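Local coordinates for protein amidohydrolase 2 (PDB 6UVZ) that probably acts as a hydrolase of the metal-dependent amidohydrolase superfamily, built around a TIM-barrel domain, at residues A[144-148]-A[177-181]; A[181-187]-A[208-213]; A[193-197]-A[225-229]; A[10-16]-A[54-60]. One frame throughout, in Å; residues are numbered along the deposited sequence.

Contact 1 of 4, residues A[144-148]-A[177-181]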
loop_
_atom_site.group_PDB
_atom_site.type_symbol
_atom_site.label_atom_id
_atom_site.label_comp_id
_atom_site.label_asym_id
_atom_site.label_seq_id
_atom_site.Cartn_x
_atom_site.Cartn_y
_atom_site.Cartn_z
ATOM N N LEU A 144 10.554 -12.436 -0.951
ATOM C CA LEU A 144 9.882 -12.234 0.328
ATOM C C LEU A 144 10.624 -12.886 1.488
ATOM O O LEU A 144 10.392 -12.511 2.642
ATOM C CB LEU A 144 8.452 -12.772 0.266
ATOM C CG LEU A 144 7.336 -11.731 0.362
ATOM C CD1 LEU A 144 5.979 -12.408 0.448
ATOM C CD2 LEU A 144 7.556 -10.815 1.555
ATOM N N GLY A 145 11.504 -13.849 1.211
ATOM C CA GLY A 145 12.247 -14.485 2.286
ATOM C C GLY A 145 13.221 -13.541 2.963
ATOM O O GLY A 145 13.334 -13.528 4.192
ATOM N N ASP A 146 13.935 -12.733 2.174
ATOM C CA ASP A 146 14.882 -11.788 2.755
ATOM C C ASP A 146 14.172 -10.637 3.454
ATOM O O ASP A 146 14.722 -10.053 4.395
ATOM C CB ASP A 146 15.826 -11.253 1.678
ATOM C CG ASP A 146 16.587 -12.357 0.970
ATOM O OD1 ASP A 146 16.187 -12.733 -0.152
ATOM O OD2 ASP A 146 17.581 -12.855 1.540
HETATM N N MSE A 147 12.964 -10.298 3.013
HETATM C CA MSE A 147 12.188 -9.234 3.640
HETATM C C MSE A 147 11.822 -9.610 5.070
HETATM O O MSE A 147 11.833 -8.766 5.966
HETATM C CB MSE A 147 10.920 -8.942 2.835
HETATM C CG MSE A 147 11.160 -8.724 1.352
HETATM SE SE MSE A 147 12.274 -7.171 0.973
HETATM C CE MSE A 147 12.655 -7.537 -0.905
ATOM N N ALA A 148 11.500 -10.890 5.274
ATOM C CA ALA A 148 11.131 -11.357 6.605
ATOM C C ALA A 148 12.286 -11.203 7.587
ATOM O O ALA A 148 12.087 -10.772 8.728
ATOM C CB ALA A 148 10.669 -12.813 6.541
ATOM N N ALA A 177 7.516 -17.348 4.295
ATOM C CA ALA A 177 7.849 -15.939 4.473
ATOM C C ALA A 177 6.647 -15.147 4.974
ATOM O O ALA A 177 6.787 -14.284 5.849
ATOM C CB ALA A 177 8.371 -15.353 3.162
ATOM N N LEU A 178 5.459 -15.425 4.430
ATOM C CA LEU A 178 4.257 -14.732 4.885
ATOM C C LEU A 178 3.914 -15.084 6.326
ATOM O O LEU A 178 3.301 -14.273 7.031
ATOM C CB LEU A 178 3.081 -15.059 3.964
ATOM C CG LEU A 178 3.118 -14.443 2.565
ATOM C CD1 LEU A 178 1.982 -14.982 1.711
ATOM C CD2 LEU A 178 3.048 -12.928 2.652
ATOM N N ALA A 179 4.297 -16.278 6.782
ATOM C CA ALA A 179 4.050 -16.659 8.167
ATOM C C ALA A 179 5.016 -15.975 9.126
ATOM O O ALA A 179 4.643 -15.680 10.266
ATOM C CB ALA A 179 4.141 -18.177 8.323
ATOM N N ALA A 180 6.250 -15.718 8.686
ATOM C CA ALA A 180 7.210 -15.031 9.544
ATOM C C ALA A 180 6.844 -13.562 9.714
ATOM O O ALA A 180 6.991 -13.002 10.807
ATOM C CB ALA A 180 8.621 -15.171 8.973
ATOM N N LEU A 181 6.369 -12.921 8.643
ATOM C CA LEU A 181 5.967 -11.522 8.736
ATOM C C LEU A 181 4.737 -11.355 9.619
ATOM O O LEU A 181 4.614 -10.357 10.337
ATOM C CB LEU A 181 5.704 -10.956 7.341
ATOM C CG LEU A 181 6.932 -10.767 6.453
ATOM C CD1 LEU A 181 6.515 -10.381 5.045
ATOM C CD2 LEU A 181 7.855 -9.716 7.049
#

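Contact 2 of 4, residues A[181-187]-A[208-213]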
loop_
_atom_site.group_PDB
_atom_site.type_symbol
_atom_site.label_atom_id
_atom_site.label_comp_id
_atom_site.label_asym_id
_atom_site.label_seq_id
_atom_site.Cartn_x
_atom_site.Cartn_y
_atom_site.Cartn_z
ATOM N N LEU A 181 6.369 -12.921 8.643
ATOM C CA LEU A 181 5.967 -11.522 8.736
ATOM C C LEU A 181 4.737 -11.355 9.619
ATOM O O LEU A 181 4.614 -10.357 10.337
ATOM C CB LEU A 181 5.704 -10.956 7.341
ATOM C CG LEU A 181 6.932 -10.767 6.453
ATOM C CD1 LEU A 181 6.515 -10.381 5.045
ATOM C CD2 LEU A 181 7.855 -9.716 7.049
ATOM N N ALA A 182 3.818 -12.324 9.581
ATOM C CA ALA A 182 2.621 -12.249 10.411
ATOM C C ALA A 182 2.940 -12.345 11.897
ATOM O O ALA A 182 2.086 -12.011 12.725
ATOM C CB ALA A 182 1.637 -13.351 10.018
ATOM N N GLU A 183 4.146 -12.788 12.251
ATOM C CA GLU A 183 4.550 -12.875 13.648
ATOM C C GLU A 183 5.071 -11.552 14.193
ATOM O O GLU A 183 5.219 -11.418 15.412
ATOM C CB GLU A 183 5.616 -13.962 13.813
ATOM C CG GLU A 183 5.631 -14.628 15.181
ATOM C CD GLU A 183 4.446 -15.554 15.398
ATOM O OE1 GLU A 183 3.719 -15.842 14.423
ATOM O OE2 GLU A 183 4.244 -15.997 16.548
ATOM N N LEU A 184 5.349 -10.577 13.325
ATOM C CA LEU A 184 5.839 -9.276 13.751
ATOM C C LEU A 184 4.700 -8.439 14.333
ATOM O O LEU A 184 3.552 -8.550 13.896
ATOM C CB LEU A 184 6.479 -8.540 12.579
ATOM C CG LEU A 184 7.653 -9.251 11.903
ATOM C CD1 LEU A 184 8.160 -8.444 10.719
ATOM C CD2 LEU A 184 8.774 -9.511 12.898
ATOM N N PRO A 185 4.995 -7.593 15.323
ATOM C CA PRO A 185 3.916 -6.848 15.993
ATOM C C PRO A 185 3.353 -5.695 15.178
ATOM O O PRO A 185 2.195 -5.320 15.400
ATOM C CB PRO A 185 4.587 -6.342 17.276
ATOM C CG PRO A 185 6.031 -6.239 16.922
ATOM C CD PRO A 185 6.306 -7.364 15.959
ATOM N N ASN A 186 4.118 -5.119 14.251
ATOM C CA ASN A 186 3.673 -3.952 13.497
ATOM C C ASN A 186 3.662 -4.212 11.994
ATOM O O ASN A 186 3.893 -3.300 11.197
ATOM C CB ASN A 186 4.541 -2.737 13.822
ATOM C CG ASN A 186 4.525 -2.392 15.297
ATOM O OD1 ASN A 186 3.563 -1.811 15.799
ATOM N ND2 ASN A 186 5.595 -2.744 16.000
ATOM N N SER A 187 3.389 -5.450 11.591
ATOM C CA SER A 187 3.296 -5.794 10.180
ATOM C C SER A 187 1.845 -5.736 9.723
ATOM O O SER A 187 0.927 -6.061 10.480
ATOM C CB SER A 187 3.872 -7.187 9.923
ATOM O OG SER A 187 3.159 -8.175 10.646
ATOM N N THR A 208 -3.339 -16.455 8.797
ATOM C CA THR A 208 -2.028 -16.294 9.420
ATOM C C THR A 208 -1.827 -14.885 9.968
ATOM O O THR A 208 -1.228 -14.715 11.035
ATOM C CB THR A 208 -0.922 -16.637 8.421
ATOM O OG1 THR A 208 -1.103 -15.876 7.220
ATOM C CG2 THR A 208 -0.954 -18.121 8.084
ATOM N N PHE A 209 -2.317 -13.864 9.260
ATOM C CA PHE A 209 -2.133 -12.494 9.729
ATOM C C PHE A 209 -3.160 -12.114 10.789
ATOM O O PHE A 209 -2.842 -11.373 11.727
ATOM C CB PHE A 209 -2.196 -11.520 8.554
ATOM C CG PHE A 209 -0.879 -11.331 7.848
ATOM C CD1 PHE A 209 0.060 -10.439 8.338
ATOM C CD2 PHE A 209 -0.583 -12.041 6.696
ATOM C CE1 PHE A 209 1.271 -10.261 7.696
ATOM C CE2 PHE A 209 0.627 -11.867 6.047
ATOM C CZ PHE A 209 1.556 -10.975 6.549
ATOM N N GLY A 210 -4.389 -12.606 10.662
ATOM C CA GLY A 210 -5.435 -12.283 11.602
ATOM C C GLY A 210 -6.277 -11.113 11.136
ATOM O O GLY A 210 -5.922 -10.399 10.193
ATOM N N PRO A 211 -7.415 -10.891 11.797
ATOM C CA PRO A 211 -8.320 -9.810 11.388
ATOM C C PRO A 211 -7.868 -8.421 11.805
ATOM O O PRO A 211 -8.516 -7.440 11.421
ATOM C CB PRO A 211 -9.630 -10.192 12.091
ATOM C CG PRO A 211 -9.179 -10.887 13.331
ATOM C CD PRO A 211 -7.937 -11.649 12.949
ATOM N N LYS A 212 -6.788 -8.303 12.575
ATOM C CA LYS A 212 -6.324 -7.013 13.069
ATOM C C LYS A 212 -5.178 -6.428 12.254
ATOM O O LYS A 212 -4.808 -5.271 12.483
ATOM C CB LYS A 212 -5.886 -7.133 14.534
ATOM C CG LYS A 212 -7.020 -7.411 15.504
ATOM C CD LYS A 212 -8.012 -6.260 15.531
ATOM C CE LYS A 212 -9.138 -6.524 16.517
ATOM N NZ LYS A 212 -10.108 -5.396 16.560
ATOM N N LYS A 213 -4.612 -7.185 11.319
ATOM C CA LYS A 213 -3.447 -6.751 10.556
ATOM C C LYS A 213 -3.674 -6.951 9.064
ATOM O O LYS A 213 -2.765 -7.329 8.319
ATOM C CB LYS A 213 -2.192 -7.482 11.029
ATOM C CG LYS A 213 -1.828 -7.179 12.479
ATOM C CD LYS A 213 -1.002 -8.289 13.114
ATOM C CE LYS A 213 0.402 -8.348 12.542
ATOM N NZ LYS A 213 1.232 -9.386 13.212
#

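Contact 3 of 4, residues A[193-197]-A[225-229]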
loop_
_atom_site.group_PDB
_atom_site.type_symbol
_atom_site.label_atom_id
_atom_site.label_comp_id
_atom_site.label_asym_id
_atom_site.label_seq_id
_atom_site.Cartn_x
_atom_site.Cartn_y
_atom_site.Cartn_z
ATOM N N GLY A 193 -3.667 -5.618 -5.568
ATOM C CA GLY A 193 -2.663 -6.035 -6.529
ATOM C C GLY A 193 -2.981 -5.620 -7.950
ATOM O O GLY A 193 -4.060 -5.084 -8.222
ATOM N N ASP A 194 -2.046 -5.862 -8.868
ATOM C CA ASP A 194 -2.261 -5.568 -10.278
ATOM C C ASP A 194 -3.121 -6.615 -10.973
ATOM O O ASP A 194 -3.303 -6.534 -12.193
ATOM C CB ASP A 194 -0.917 -5.442 -11.001
ATOM C CG ASP A 194 -0.023 -4.382 -10.388
ATOM O OD1 ASP A 194 -0.385 -3.841 -9.321
ATOM O OD2 ASP A 194 1.041 -4.089 -10.972
ATOM N N ASN A 195 -3.645 -7.584 -10.236
ATOM C CA ASN A 195 -4.498 -8.635 -10.764
ATOM C C ASN A 195 -5.626 -8.878 -9.778
ATOM O O ASN A 195 -5.507 -8.539 -8.594
ATOM C CB ASN A 195 -3.716 -9.936 -10.993
ATOM C CG ASN A 195 -2.528 -9.749 -11.915
ATOM O OD1 ASN A 195 -2.654 -9.845 -13.136
ATOM N ND2 ASN A 195 -1.363 -9.487 -11.333
ATOM N N PRO A 196 -6.742 -9.445 -10.234
ATOM C CA PRO A 196 -7.786 -9.867 -9.292
ATOM C C PRO A 196 -7.225 -10.859 -8.283
ATOM O O PRO A 196 -6.568 -11.836 -8.648
ATOM C CB PRO A 196 -8.844 -10.508 -10.196
ATOM C CG PRO A 196 -8.642 -9.860 -11.523
ATOM C CD PRO A 196 -7.164 -9.611 -11.637
ATOM N N VAL A 197 -7.479 -10.590 -7.002
ATOM C CA VAL A 197 -6.907 -11.405 -5.939
ATOM C C VAL A 197 -7.456 -12.826 -6.013
ATOM O O VAL A 197 -8.618 -13.056 -6.375
ATOM C CB VAL A 197 -7.178 -10.772 -4.561
ATOM C CG1 VAL A 197 -6.533 -9.396 -4.476
ATOM C CG2 VAL A 197 -8.673 -10.678 -4.300
ATOM N N LEU A 225 -7.186 -2.062 -14.761
ATOM C CA LEU A 225 -6.383 -2.590 -15.859
ATOM C C LEU A 225 -6.720 -4.048 -16.149
ATOM O O LEU A 225 -7.135 -4.385 -17.262
ATOM C CB LEU A 225 -4.889 -2.434 -15.540
ATOM C CG LEU A 225 -3.913 -2.730 -16.679
ATOM C CD1 LEU A 225 -4.104 -1.739 -17.817
ATOM C CD2 LEU A 225 -2.477 -2.710 -16.180
ATOM N N ASN A 226 -6.548 -4.923 -15.160
ATOM C CA ASN A 226 -6.888 -6.333 -15.290
ATOM C C ASN A 226 -8.172 -6.693 -14.555
ATOM O O ASN A 226 -8.487 -7.881 -14.424
ATOM C CB ASN A 226 -5.736 -7.204 -14.785
ATOM C CG ASN A 226 -4.424 -6.895 -15.479
ATOM O OD1 ASN A 226 -4.404 -6.314 -16.564
ATOM N ND2 ASN A 226 -3.318 -7.288 -14.857
ATOM N N SER A 227 -8.916 -5.698 -14.074
ATOM C CA SER A 227 -10.147 -5.966 -13.337
ATOM C C SER A 227 -11.015 -4.708 -13.380
ATOM O O SER A 227 -10.930 -3.926 -14.333
ATOM C CB SER A 227 -9.798 -6.433 -11.909
ATOM O OG SER A 227 -10.969 -6.669 -11.147
ATOM N N THR A 228 -11.841 -4.518 -12.354
ATOM C CA THR A 228 -12.656 -3.321 -12.217
ATOM C C THR A 228 -12.789 -3.001 -10.736
ATOM O O THR A 228 -12.805 -3.903 -9.894
ATOM C CB THR A 228 -14.043 -3.495 -12.852
ATOM O OG1 THR A 228 -13.902 -3.955 -14.202
ATOM C CG2 THR A 228 -14.804 -2.176 -12.858
ATOM N N PHE A 229 -12.861 -1.704 -10.425
ATOM C CA PHE A 229 -13.092 -1.284 -9.047
ATOM C C PHE A 229 -14.364 -1.917 -8.495
ATOM O O PHE A 229 -14.372 -2.454 -7.381
ATOM C CB PHE A 229 -13.168 0.243 -8.973
ATOM C CG PHE A 229 -13.006 0.800 -7.582
ATOM C CD1 PHE A 229 -12.697 -0.027 -6.514
ATOM C CD2 PHE A 229 -13.165 2.155 -7.348
ATOM C CE1 PHE A 229 -12.553 0.486 -5.240
ATOM C CE2 PHE A 229 -13.020 2.673 -6.075
ATOM C CZ PHE A 229 -12.714 1.838 -5.022
#

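Contact 4 of 4, residues A[10-16]-A[54-60]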
loop_
_atom_site.group_PDB
_atom_site.type_symbol
_atom_site.label_atom_id
_atom_site.label_comp_id
_atom_site.label_asym_id
_atom_site.label_seq_id
_atom_site.Cartn_x
_atom_site.Cartn_y
_atom_site.Cartn_z
ATOM N N ASP A 10 -9.323 3.900 2.333
ATOM C CA ASP A 10 -8.537 3.308 1.255
ATOM C C ASP A 10 -7.058 3.423 1.605
ATOM O O ASP A 10 -6.486 4.515 1.561
ATOM C CB ASP A 10 -8.839 4.002 -0.068
ATOM C CG ASP A 10 -8.563 3.117 -1.266
ATOM O OD1 ASP A 10 -9.457 2.996 -2.127
ATOM O OD2 ASP A 10 -7.464 2.529 -1.337
ATOM N N SER A 11 -6.430 2.299 1.941
ATOM C CA SER A 11 -5.040 2.323 2.377
ATOM C C SER A 11 -4.044 2.366 1.224
ATOM O O SER A 11 -2.835 2.393 1.481
ATOM C CB SER A 11 -4.748 1.110 3.265
ATOM O OG SER A 11 -5.001 -0.102 2.577
ATOM N N HIS A 12 -4.503 2.392 -0.028
ATOM C CA HIS A 12 -3.582 2.371 -1.165
ATOM C C HIS A 12 -4.318 2.859 -2.405
ATOM O O HIS A 12 -5.149 2.129 -2.955
ATOM C CB HIS A 12 -3.026 0.966 -1.373
ATOM C CG HIS A 12 -1.939 0.887 -2.400
ATOM N ND1 HIS A 12 -0.618 0.678 -2.069
ATOM C CD2 HIS A 12 -1.978 0.979 -3.751
ATOM C CE1 HIS A 12 0.111 0.649 -3.170
ATOM N NE2 HIS A 12 -0.689 0.829 -4.204
ATOM N N PHE A 13 -4.009 4.077 -2.847
ATOM C CA PHE A 13 -4.543 4.595 -4.098
ATOM C C PHE A 13 -3.512 5.522 -4.724
ATOM O O PHE A 13 -2.569 5.970 -4.067
ATOM C CB PHE A 13 -5.880 5.323 -3.895
ATOM C CG PHE A 13 -5.740 6.738 -3.404
ATOM C CD1 PHE A 13 -5.767 7.801 -4.296
ATOM C CD2 PHE A 13 -5.592 7.009 -2.055
ATOM C CE1 PHE A 13 -5.640 9.103 -3.851
ATOM C CE2 PHE A 13 -5.466 8.310 -1.604
ATOM C CZ PHE A 13 -5.490 9.357 -2.503
ATOM N N HIS A 14 -3.704 5.809 -6.011
ATOM C CA HIS A 14 -2.795 6.656 -6.768
ATOM C C HIS A 14 -3.573 7.729 -7.515
ATOM O O HIS A 14 -4.743 7.543 -7.864
ATOM C CB HIS A 14 -1.968 5.846 -7.779
ATOM C CG HIS A 14 -1.246 4.678 -7.183
ATOM N ND1 HIS A 14 -0.091 4.816 -6.445
ATOM C CD2 HIS A 14 -1.508 3.351 -7.229
ATOM C CE1 HIS A 14 0.325 3.623 -6.054
ATOM N NE2 HIS A 14 -0.517 2.718 -6.518
ATOM N N ILE A 15 -2.904 8.856 -7.756
ATOM C CA ILE A 15 -3.395 9.903 -8.644
ATOM C C ILE A 15 -2.210 10.429 -9.442
ATOM O O ILE A 15 -1.079 10.474 -8.950
ATOM C CB ILE A 15 -4.090 11.062 -7.889
ATOM C CG1 ILE A 15 -3.159 11.654 -6.828
ATOM C CG2 ILE A 15 -5.405 10.603 -7.274
ATOM C CD1 ILE A 15 -3.721 12.876 -6.138
ATOM N N TRP A 16 -2.472 10.824 -10.687
ATOM C CA TRP A 16 -1.421 11.392 -11.521
ATOM C C TRP A 16 -2.045 12.179 -12.663
ATOM O O TRP A 16 -3.236 12.050 -12.959
ATOM C CB TRP A 16 -0.480 10.310 -12.068
ATOM C CG TRP A 16 -1.153 9.257 -12.900
ATOM C CD1 TRP A 16 -1.639 9.398 -14.168
ATOM C CD2 TRP A 16 -1.389 7.894 -12.530
ATOM N NE1 TRP A 16 -2.174 8.211 -14.604
ATOM C CE2 TRP A 16 -2.032 7.271 -13.617
ATOM C CE3 TRP A 16 -1.124 7.141 -11.381
ATOM C CZ2 TRP A 16 -2.415 5.931 -13.592
ATOM C CZ3 TRP A 16 -1.504 5.811 -11.358
ATOM C CH2 TRP A 16 -2.142 5.220 -12.455
ATOM N N GLY A 54 -11.539 8.861 3.405
ATOM C CA GLY A 54 -10.260 9.287 2.879
ATOM C C GLY A 54 -9.380 8.109 2.498
ATOM O O GLY A 54 -9.680 6.948 2.770
ATOM N N GLY A 55 -8.257 8.449 1.857
ATOM C CA GLY A 55 -7.349 7.454 1.335
ATOM C C GLY A 55 -5.908 7.751 1.707
ATOM O O GLY A 55 -5.571 8.839 2.183
ATOM N N VAL A 56 -5.059 6.753 1.477
ATOM C CA VAL A 56 -3.623 6.851 1.701
ATOM C C VAL A 56 -2.950 6.870 0.336
ATOM O O VAL A 56 -2.978 5.872 -0.396
ATOM C CB VAL A 56 -3.095 5.697 2.562
ATOM C CG1 VAL A 56 -1.574 5.729 2.620
ATOM C CG2 VAL A 56 -3.684 5.767 3.961
ATOM N N TYR A 57 -2.347 8.003 -0.012
ATOM C CA TYR A 57 -1.640 8.111 -1.280
ATOM C C TYR A 57 -0.332 7.331 -1.227
ATOM O O TYR A 57 0.361 7.314 -0.207
ATOM C CB TYR A 57 -1.364 9.577 -1.612
ATOM C CG TYR A 57 -0.535 9.788 -2.862
ATOM C CD1 TYR A 57 -1.139 9.935 -4.104
ATOM C CD2 TYR A 57 0.853 9.852 -2.799
ATOM C CE1 TYR A 57 -0.385 10.134 -5.247
ATOM C CE2 TYR A 57 1.614 10.049 -3.934
ATOM C CZ TYR A 57 0.990 10.188 -5.156
ATOM O OH TYR A 57 1.745 10.387 -6.289
ATOM N N VAL A 58 0.001 6.684 -2.340
ATOM C CA VAL A 58 1.259 5.969 -2.499
ATOM C C VAL A 58 1.958 6.524 -3.731
ATOM O O VAL A 58 1.305 6.853 -4.727
ATOM C CB VAL A 58 1.041 4.445 -2.625
ATOM C CG1 VAL A 58 2.372 3.714 -2.656
ATOM C CG2 VAL A 58 0.179 3.938 -1.478
ATOM N N GLU A 59 3.284 6.642 -3.656
ATOM C CA GLU A 59 4.047 7.248 -4.739
ATOM C C GLU A 59 3.827 6.497 -6.046
ATOM O O GLU A 59 3.744 5.266 -6.072
ATOM C CB GLU A 59 5.535 7.287 -4.380
ATOM C CG GLU A 59 6.144 5.943 -4.004
ATOM C CD GLU A 59 6.707 5.202 -5.201
ATOM O OE1 GLU A 59 6.660 3.954 -5.210
ATOM O OE2 GLU A 59 7.194 5.871 -6.134
ATOM N N VAL A 60 3.722 7.252 -7.136
ATOM C CA VAL A 60 3.374 6.701 -8.438
ATOM C C VAL A 60 4.617 6.425 -9.286
ATOM O O VAL A 60 4.511 6.276 -10.503
ATOM C CB VAL A 60 2.386 7.611 -9.185
ATOM C CG1 VAL A 60 1.093 7.748 -8.397
ATOM C CG2 VAL A 60 3.010 8.977 -9.435
HETATM O O HOH W 1 1.045 12.052 -8.228
#

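Contact 1 of 4, residues A[144-148]-A[177-181]
Segments 144-148 and 177-181 are both helical and run nearly the same way, their axes 21° apart (signed crossing angle 21°) and 8.8 Å from each other at closest approach. The two backbones come nearest at G145 and A177, whose CA atoms are 5.1 Å apart, and again one turn later at A148 and L181, at 5.6 Å. The small alanines A177, A148 and A180 permit this closeness: A177 CB rests 3.5 Å from L144 O and 4.0 Å from G145 N, and A148 CB lies 4.0 Å from A180 CB. Near-parallel pairs of this kind recur around a TIM barrel, in which successive beta-alpha units lay their helices side by side over the strands; here helix 144-153 follows strand 135-137, and helix 172-181 follows strand 159-161. Leucines extend the contact: L144 meets two on the other helix, CD1 3.7 Å from L178 CD2 and CD2 3.7 Å from L181 CD1. L181 also reaches back with CD2 to 3.7 Å from A148 CA. In selenomethionine M147 the end of the side chain leads away from the partner helix and touches L106 and N139.

Contact 2 of 4, residues A[181-187]-A[208-213]
Two kinds of interaction, one apolar and one polar, join the turns at the end of the barrel where helices give way to strands: 181-187 leads from helix 172-181 into strand 187-191. The second turn, 208-213, leads from helix 199-209 toward strand 214-216. The apolar part centres on F209. A182 CB sits over one face of its ring, 3.8 Å from the centroid and 14° off the normal, a clear CH-pi contact, while L181 CB lies 4.2 Å from F209 CZ. The polar part belongs to K213, whose NZ donates to A182 O at 2.8 Å and to L184 O at 2.6 Å; farther back, its CE passes 3.1 Å from S187 O. Within the accepting loop, a type I turn from L181 to L184 is reinforced by S187 OG, which donates to L181 O at 2.6 Å. Because the lysine ammonium group is met by main-chain carbonyls, the bonds depend on the path of the main chain through the turn, not on the side chains of A182 and L184.

Contact 3 of 4, residues A[193-197]-A[225-229]
The first segment begins with G193, whose backbone (phi 140°, psi 174°) is one that a side chain would not tolerate, since a CB would press on the preceding carbonyl oxygen. G193 makes no contact with 225-229, but its carbonyl and D194 OD1 both accept hydrogen bonds from N219 ND2. At D194 the link to the second segment opens: its carbonyl O accepts a weak hydrogen bond from N226 ND2 at 2.8 Å. The next residue adds another, as N195 OD1 takes a weak bond from the same ND2 at 3.2 Å, so one carboxamide nitrogen serves two consecutive residues. P196 then exchanges polarity for van der Waals contact, its CG lying 3.6 Å from S227 CB and 3.5 Å from N226 O. Only 187 Å² is buried in all, a light surface contact. V197 has already turned away, packing on L164 and on L235 and M236 of helix 229-239. The principle illustrated is that loops leaving the C-terminal ends of adjacent TIM-barrel strands can touch lightly at the surface: 193-197 connects strand 187-191 to helix 199-209, whereas 225-229 runs from the short helix 223-226, beyond strand 214-216, to helix 229-239, at whose start F229 meets the rings of Y45 and F48 edge-to-face near helix 38-47.

Contact 4 of 4, residues A[10-16]-A[54-60]
A beta bulge interrupts the parallel pairing here: D10 is paired with G55, but F13 with Y57, so the first strand spends three steps where the second spends two. The strands open the TIM barrel, forming with helix 38-47 its first beta-alpha-beta unit, and H12, in the bulge, and H14, just after it, fit the HxH signature that amidohydrolases carry on this strand, whose histidines bind metal in relatives; no metal accompanies these coordinates. The chain turns a corner at S11 and H12, and an Asx turn, H12 N to D10 OD2 at 3.2 Å, spans it, while D10 OD1 is held by S218. On either side the ladder is intact: D10 N bonds to G54 O (3.1 Å) and V56 N to D10 O (2.7 Å), then F13 N to V56 O and V58 N to F13 O (both 3.2 Å). G55 has to be small, because a CB there would lie 2.6 Å from F13 CE2. V58 CG2 makes a CH-pi contact over one face of the H12 ring, 3.7 Å from its centroid; H12 ND1 is bonded to K190. H14 ND1 donates to V58 O at 3.0 Å; H14 NE2 lies 3.0 Å from H12 NE2. Beyond the ladder, Y57 OH, also bonded to E68, accepts at 2.6 Å from a water that donates at 2.7 Å to I15 O.

Contact 4 is the most central, 8 Å from the middle of the chain, and carries the histidine pair that in related amidohydrolases binds metal. Contact 3 lies at the same, C-terminal end of the strands: the centres are 16 Å apart and the nearest atoms about 5 Å. Without touching, the two share neighbours, since H163 packs on both H12 and D194, and N219 bonds to both. Contact 1 belongs to the outer helical layer; contact 2 lies in the turns at the N-terminal end of the strands. They share L181, with centres 12 Å apart and L178 O 3.7 Å from F209 CE2. Their centres lie 25 Å and 22 Å from that of contact 4.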